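PDB 4HCW: thiaminase-I from Naegleria gruberi, which belongs to the thiaminase I-like family and folds as a single alpha/beta chain with a large mixed beta-sheet. Local coordinates for residues A140-A154 against Y199-Q211. Sequence-based numbering, arbitrary orientation.
Sequences AQKVGYEQIVYPDVA and YRTILDSTVVASQ
Asp204 O approaches the Tyr145 ring obliquely, 3.2 Å from CD1, while Glu146 CG covers one face of that ring, offset toward its rim. Over the centre of one face of Tyr150 lies Val153 CG2; the other branch, CG1, set anti to the backbone N (chi1 178°), meets Leu203 CD1 at 3.7 Å and the hydroxyl end of Tyr199.

Polar contacts centre on Ser205. Its OG lies 2.9 Å from Gly144 O, similarly near Ala140 O where helix 136-143 ends, and 3.3 Å from Thr201 O of its own segment; which carbonyl takes the one proton is not settled. Ser205 O accepts two N-H groups: Ile148 N almost in line with the C=O (173°), and Gln147 N from above the carbonyl plane, at 2.8 Å. Glu146 N uses an in-plane lone pair of Asp204 O, 2.7 Å away. Val207 N returns a bond to Ile148 O at 2.9 Å, completing a single beta bridge between Ile148 and Thr206.

Thr206 N and Thr206 OG1 (2.7 Å) donate to Leu203 O from one face of its plane, closing a type I turn that follows the helix beginning at 193 and pairs two helix-exit loops within the thiaminase I-like N-terminal domain.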
loop_
_atom_site.group_PDB
_atom_site.type_symbol
_atom_site.label_atom_id
_atom_site.label_comp_id
_atom_site.label_asym_id
_atom_site.label_seq_id
_atom_site.Cartn_x
_atom_site.Cartn_y
_atom_site.Cartn_z
ATOM N N ALA A 140 -8.617 -17.707 -10.537
ATOM C CA ALA A 140 -7.644 -18.303 -11.449
ATOM C C ALA A 140 -8.145 -19.613 -12.049
ATOM O O ALA A 140 -7.942 -19.883 -13.233
ATOM C CB ALA A 140 -6.317 -18.521 -10.736
ATOM N N GLN A 141 -8.801 -20.422 -11.224
ATOM C CA GLN A 141 -9.337 -21.702 -11.666
ATOM C C GLN A 141 -10.449 -21.504 -12.688
ATOM O O GLN A 141 -10.580 -22.274 -13.637
ATOM C CB GLN A 141 -9.867 -22.494 -10.471
ATOM C CG GLN A 141 -8.806 -22.842 -9.444
ATOM C CD GLN A 141 -9.397 -23.316 -8.133
ATOM O OE1 GLN A 141 -10.615 -23.318 -7.951
ATOM N NE2 GLN A 141 -8.534 -23.721 -7.208
ATOM N N LYS A 142 -11.245 -20.460 -12.486
ATOM C CA LYS A 142 -12.392 -20.199 -13.346
ATOM C C LYS A 142 -11.990 -19.603 -14.694
ATOM O O LYS A 142 -12.533 -19.982 -15.731
ATOM C CB LYS A 142 -13.386 -19.277 -12.638
ATOM C CG LYS A 142 -14.019 -19.875 -11.395
ATOM C CD LYS A 142 -14.898 -18.853 -10.695
ATOM C CE LYS A 142 -15.599 -19.439 -9.482
ATOM N NZ LYS A 142 -16.412 -18.407 -8.782
ATOM N N VAL A 143 -11.039 -18.675 -14.677
ATOM C CA VAL A 143 -10.638 -17.976 -15.896
ATOM C C VAL A 143 -9.760 -18.831 -16.812
ATOM O O VAL A 143 -9.747 -18.634 -18.027
ATOM C CB VAL A 143 -9.921 -16.644 -15.586
ATOM C CG1 VAL A 143 -10.844 -15.714 -14.813
ATOM C CG2 VAL A 143 -8.633 -16.889 -14.814
ATOM N N GLY A 144 -9.030 -19.775 -16.228
ATOM C CA GLY A 144 -8.183 -20.664 -17.001
ATOM C C GLY A 144 -6.766 -20.158 -17.195
ATOM O O GLY A 144 -6.282 -19.319 -16.437
ATOM N N TYR A 145 -6.106 -20.674 -18.227
ATOM C CA TYR A 145 -4.703 -20.370 -18.491
ATOM C C TYR A 145 -4.519 -19.026 -19.195
ATOM O O TYR A 145 -5.081 -18.797 -20.266
ATOM C CB TYR A 145 -4.080 -21.496 -19.323
ATOM C CG TYR A 145 -2.635 -21.274 -19.708
ATOM C CD1 TYR A 145 -1.608 -21.526 -18.808
ATOM C CD2 TYR A 145 -2.297 -20.830 -20.980
ATOM C CE1 TYR A 145 -0.285 -21.330 -19.158
ATOM C CE2 TYR A 145 -0.977 -20.632 -21.341
ATOM C CZ TYR A 145 0.025 -20.883 -20.426
ATOM O OH TYR A 145 1.341 -20.687 -20.782
ATOM N N GLU A 146 -3.726 -18.151 -18.580
ATOM C CA GLU A 146 -3.415 -16.829 -19.129
ATOM C C GLU A 146 -4.651 -16.003 -19.476
ATOM O O GLU A 146 -5.016 -15.877 -20.644
ATOM C CB GLU A 146 -2.499 -16.945 -20.353
ATOM C CG GLU A 146 -1.066 -17.328 -20.025
ATOM C CD GLU A 146 -0.173 -17.339 -21.252
ATOM O OE1 GLU A 146 -0.704 -17.201 -22.374
ATOM O OE2 GLU A 146 1.057 -17.484 -21.093
ATOM N N GLN A 147 -5.285 -15.435 -18.456
ATOM C CA GLN A 147 -6.468 -14.609 -18.661
ATOM C C GLN A 147 -6.367 -13.301 -17.882
ATOM O O GLN A 147 -6.617 -12.225 -18.422
ATOM C CB GLN A 147 -7.730 -15.372 -18.253
ATOM C CG GLN A 147 -8.885 -15.224 -19.229
ATOM C CD GLN A 147 -8.592 -15.862 -20.573
ATOM O OE1 GLN A 147 -7.904 -16.880 -20.652
ATOM N NE2 GLN A 147 -9.108 -15.263 -21.640
ATOM N N ILE A 148 -5.996 -13.404 -16.610
ATOM C CA ILE A 148 -5.868 -12.241 -15.740
ATOM C C ILE A 148 -4.586 -11.470 -16.050
ATOM O O ILE A 148 -3.603 -12.052 -16.507
ATOM C CB ILE A 148 -5.860 -12.667 -14.254
ATOM C CG1 ILE A 148 -6.963 -13.692 -13.987
ATOM C CG2 ILE A 148 -6.023 -11.465 -13.335
ATOM C CD1 ILE A 148 -7.031 -14.153 -12.548
ATOM N N VAL A 149 -4.606 -10.160 -15.822
ATOM C CA VAL A 149 -3.397 -9.350 -15.924
ATOM C C VAL A 149 -2.893 -8.976 -14.534
ATOM O O VAL A 149 -3.593 -8.324 -13.759
ATOM C CB VAL A 149 -3.622 -8.068 -16.746
ATOM C CG1 VAL A 149 -2.423 -7.143 -16.622
ATOM C CG2 VAL A 149 -3.876 -8.413 -18.201
ATOM N N TYR A 150 -1.671 -9.399 -14.227
ATOM C CA TYR A 150 -1.081 -9.174 -12.917
ATOM C C TYR A 150 0.419 -8.975 -13.108
ATOM O O TYR A 150 1.198 -9.910 -12.932
ATOM C CB TYR A 150 -1.359 -10.380 -12.018
ATOM C CG TYR A 150 -1.285 -10.116 -10.528
ATOM C CD1 TYR A 150 -0.578 -9.033 -10.021
ATOM C CD2 TYR A 150 -1.922 -10.961 -9.628
ATOM C CE1 TYR A 150 -0.510 -8.799 -8.660
ATOM C CE2 TYR A 150 -1.858 -10.735 -8.266
ATOM C CZ TYR A 150 -1.152 -9.653 -7.787
ATOM O OH TYR A 150 -1.087 -9.425 -6.432
ATOM N N PRO A 151 0.821 -7.746 -13.471
ATOM C CA PRO A 151 2.188 -7.391 -13.878
ATOM C C PRO A 151 3.265 -7.780 -12.868
ATOM O O PRO A 151 4.322 -8.262 -13.272
ATOM C CB PRO A 151 2.124 -5.868 -14.018
ATOM C CG PRO A 151 0.693 -5.577 -14.299
ATOM C CD PRO A 151 -0.075 -6.576 -13.492
ATOM N N ASP A 152 3.004 -7.571 -11.582
ATOM C CA ASP A 152 3.988 -7.884 -10.551
ATOM C C ASP A 152 4.261 -9.385 -10.440
ATOM O O ASP A 152 5.397 -9.800 -10.212
ATOM C CB ASP A 152 3.562 -7.314 -9.197
ATOM C CG ASP A 152 3.744 -5.811 -9.115
ATOM O OD1 ASP A 152 4.590 -5.270 -9.858
ATOM O OD2 ASP A 152 3.045 -5.169 -8.302
ATOM N N VAL A 153 3.219 -10.193 -10.605
ATOM C CA VAL A 153 3.368 -11.644 -10.569
ATOM C C VAL A 153 4.029 -12.148 -11.848
ATOM O O VAL A 153 4.883 -13.035 -11.813
ATOM C CB VAL A 153 2.012 -12.346 -10.381
ATOM C CG1 VAL A 153 2.181 -13.857 -10.407
ATOM C CG2 VAL A 153 1.378 -11.906 -9.080
ATOM N N ALA A 154 3.633 -11.567 -12.976
ATOM C CA ALA A 154 4.196 -11.934 -14.268
ATOM C C ALA A 154 5.686 -11.617 -14.332
ATOM O O ALA A 154 6.449 -12.304 -15.010
ATOM C CB ALA A 154 3.454 -11.223 -15.389
ATOM N N TYR A 199 0.524 -20.611 -5.689
ATOM C CA TYR A 199 1.104 -19.497 -6.430
ATOM C C TYR A 199 1.182 -19.815 -7.918
ATOM O O TYR A 199 0.928 -18.955 -8.760
ATOM C CB TYR A 199 2.499 -19.172 -5.888
ATOM C CG TYR A 199 3.124 -17.914 -6.457
ATOM C CD1 TYR A 199 3.808 -17.937 -7.665
ATOM C CD2 TYR A 199 3.042 -16.706 -5.776
ATOM C CE1 TYR A 199 4.382 -16.792 -8.187
ATOM C CE2 TYR A 199 3.615 -15.555 -6.288
ATOM C CZ TYR A 199 4.285 -15.604 -7.494
ATOM O OH TYR A 199 4.857 -14.464 -8.010
ATOM N N ARG A 200 1.537 -21.057 -8.234
ATOM C CA ARG A 200 1.677 -21.483 -9.621
ATOM C C ARG A 200 0.330 -21.462 -10.336
ATOM O O ARG A 200 0.255 -21.159 -11.527
ATOM C CB ARG A 200 2.293 -22.883 -9.690
ATOM C CG ARG A 200 2.874 -23.244 -11.048
ATOM C CD ARG A 200 3.917 -22.228 -11.485
ATOM N NE ARG A 200 4.886 -22.799 -12.416
ATOM C CZ ARG A 200 4.718 -22.856 -13.734
ATOM N NH1 ARG A 200 5.658 -23.393 -14.500
ATOM N NH2 ARG A 200 3.612 -22.377 -14.284
ATOM N N THR A 201 -0.730 -21.782 -9.599
ATOM C CA THR A 201 -2.085 -21.755 -10.139
ATOM C C THR A 201 -2.441 -20.347 -10.602
ATOM O O THR A 201 -3.011 -20.157 -11.677
ATOM C CB THR A 201 -3.116 -22.221 -9.092
ATOM O OG1 THR A 201 -2.846 -23.580 -8.724
ATOM C CG2 THR A 201 -4.529 -22.125 -9.647
ATOM N N ILE A 202 -2.089 -19.362 -9.782
ATOM C CA ILE A 202 -2.351 -17.963 -10.095
ATOM C C ILE A 202 -1.449 -17.468 -11.222
ATOM O O ILE A 202 -1.906 -16.780 -12.134
ATOM C CB ILE A 202 -2.156 -17.075 -8.856
ATOM C CG1 ILE A 202 -3.057 -17.558 -7.719
ATOM C CG2 ILE A 202 -2.443 -15.617 -9.185
ATOM C CD1 ILE A 202 -2.906 -16.771 -6.445
ATOM N N LEU A 203 -0.170 -17.827 -11.156
ATOM C CA LEU A 203 0.800 -17.421 -12.169
ATOM C C LEU A 203 0.430 -17.940 -13.559
ATOM O O LEU A 203 0.667 -17.269 -14.564
ATOM C CB LEU A 203 2.206 -17.892 -11.786
ATOM C CG LEU A 203 3.327 -17.601 -12.789
ATOM C CD1 LEU A 203 3.417 -16.113 -13.090
ATOM C CD2 LEU A 203 4.661 -18.127 -12.281
ATOM N N ASP A 204 -0.156 -19.132 -13.609
ATOM C CA ASP A 204 -0.564 -19.727 -14.878
ATOM C C ASP A 204 -1.767 -19.008 -15.479
ATOM O O ASP A 204 -2.030 -19.113 -16.675
ATOM C CB ASP A 204 -0.871 -21.217 -14.704
ATOM C CG ASP A 204 0.378 -22.049 -14.489
ATOM O OD1 ASP A 204 1.457 -21.636 -14.965
ATOM O OD2 ASP A 204 0.281 -23.117 -13.849
ATOM N N SER A 205 -2.494 -18.275 -14.641
ATOM C CA SER A 205 -3.670 -17.541 -15.091
ATOM C C SER A 205 -3.329 -16.104 -15.473
ATOM O O SER A 205 -4.204 -15.339 -15.875
ATOM C CB SER A 205 -4.750 -17.548 -14.009
ATOM O OG SER A 205 -5.190 -18.867 -13.740
ATOM N N THR A 206 -2.057 -15.741 -15.345
ATOM C CA THR A 206 -1.625 -14.385 -15.658
ATOM C C THR A 206 -0.949 -14.302 -17.021
ATOM O O THR A 206 -0.102 -15.128 -17.358
ATOM C CB THR A 206 -0.668 -13.824 -14.588
ATOM O OG1 THR A 206 0.520 -14.623 -14.536
ATOM C CG2 THR A 206 -1.337 -13.824 -13.224
ATOM N N VAL A 207 -1.329 -13.295 -17.799
ATOM C CA VAL A 207 -0.730 -13.067 -19.106
ATOM C C VAL A 207 0.592 -12.327 -18.948
ATOM O O VAL A 207 0.692 -11.387 -18.157
ATOM C CB VAL A 207 -1.665 -12.242 -20.012
ATOM C CG1 VAL A 207 -1.095 -12.143 -21.420
ATOM C CG2 VAL A 207 -3.055 -12.855 -20.038
ATOM N N VAL A 208 1.608 -12.756 -19.689
ATOM C CA VAL A 208 2.894 -12.074 -19.671
ATOM C C VAL A 208 2.748 -10.699 -20.315
ATOM O O VAL A 208 3.008 -10.523 -21.506
ATOM C CB VAL A 208 3.982 -12.879 -20.405
ATOM C CG1 VAL A 208 5.348 -12.239 -20.199
ATOM C CG2 VAL A 208 3.992 -14.318 -19.914
ATOM N N ALA A 209 2.316 -9.729 -19.517
ATOM C CA ALA A 209 2.108 -8.369 -19.997
ATOM C C ALA A 209 2.303 -7.366 -18.869
ATOM O O ALA A 209 1.812 -7.564 -17.756
ATOM C CB ALA A 209 0.720 -8.227 -20.603
ATOM N N SER A 210 3.021 -6.287 -19.162
ATOM C CA SER A 210 3.301 -5.259 -18.169
ATOM C C SER A 210 2.104 -4.339 -17.964
ATOM O O SER A 210 1.132 -4.390 -18.716
ATOM C CB SER A 210 4.528 -4.441 -18.579
ATOM O OG SER A 210 4.330 -3.824 -19.839
ATOM N N GLN A 211 2.184 -3.497 -16.939
ATOM C CA GLN A 211 1.121 -2.545 -16.640
ATOM C C GLN A 211 0.982 -1.522 -17.763
ATOM O O GLN A 211 -0.128 -1.134 -18.125
ATOM C CB GLN A 211 1.395 -1.841 -15.311
ATOM C CG GLN A 211 0.313 -0.867 -14.883
ATOM C CD GLN A 211 0.813 0.561 -14.802
ATOM O OE1 GLN A 211 0.239 1.393 -14.101
ATOM N NE2 GLN A 211 1.889 0.853 -15.525
#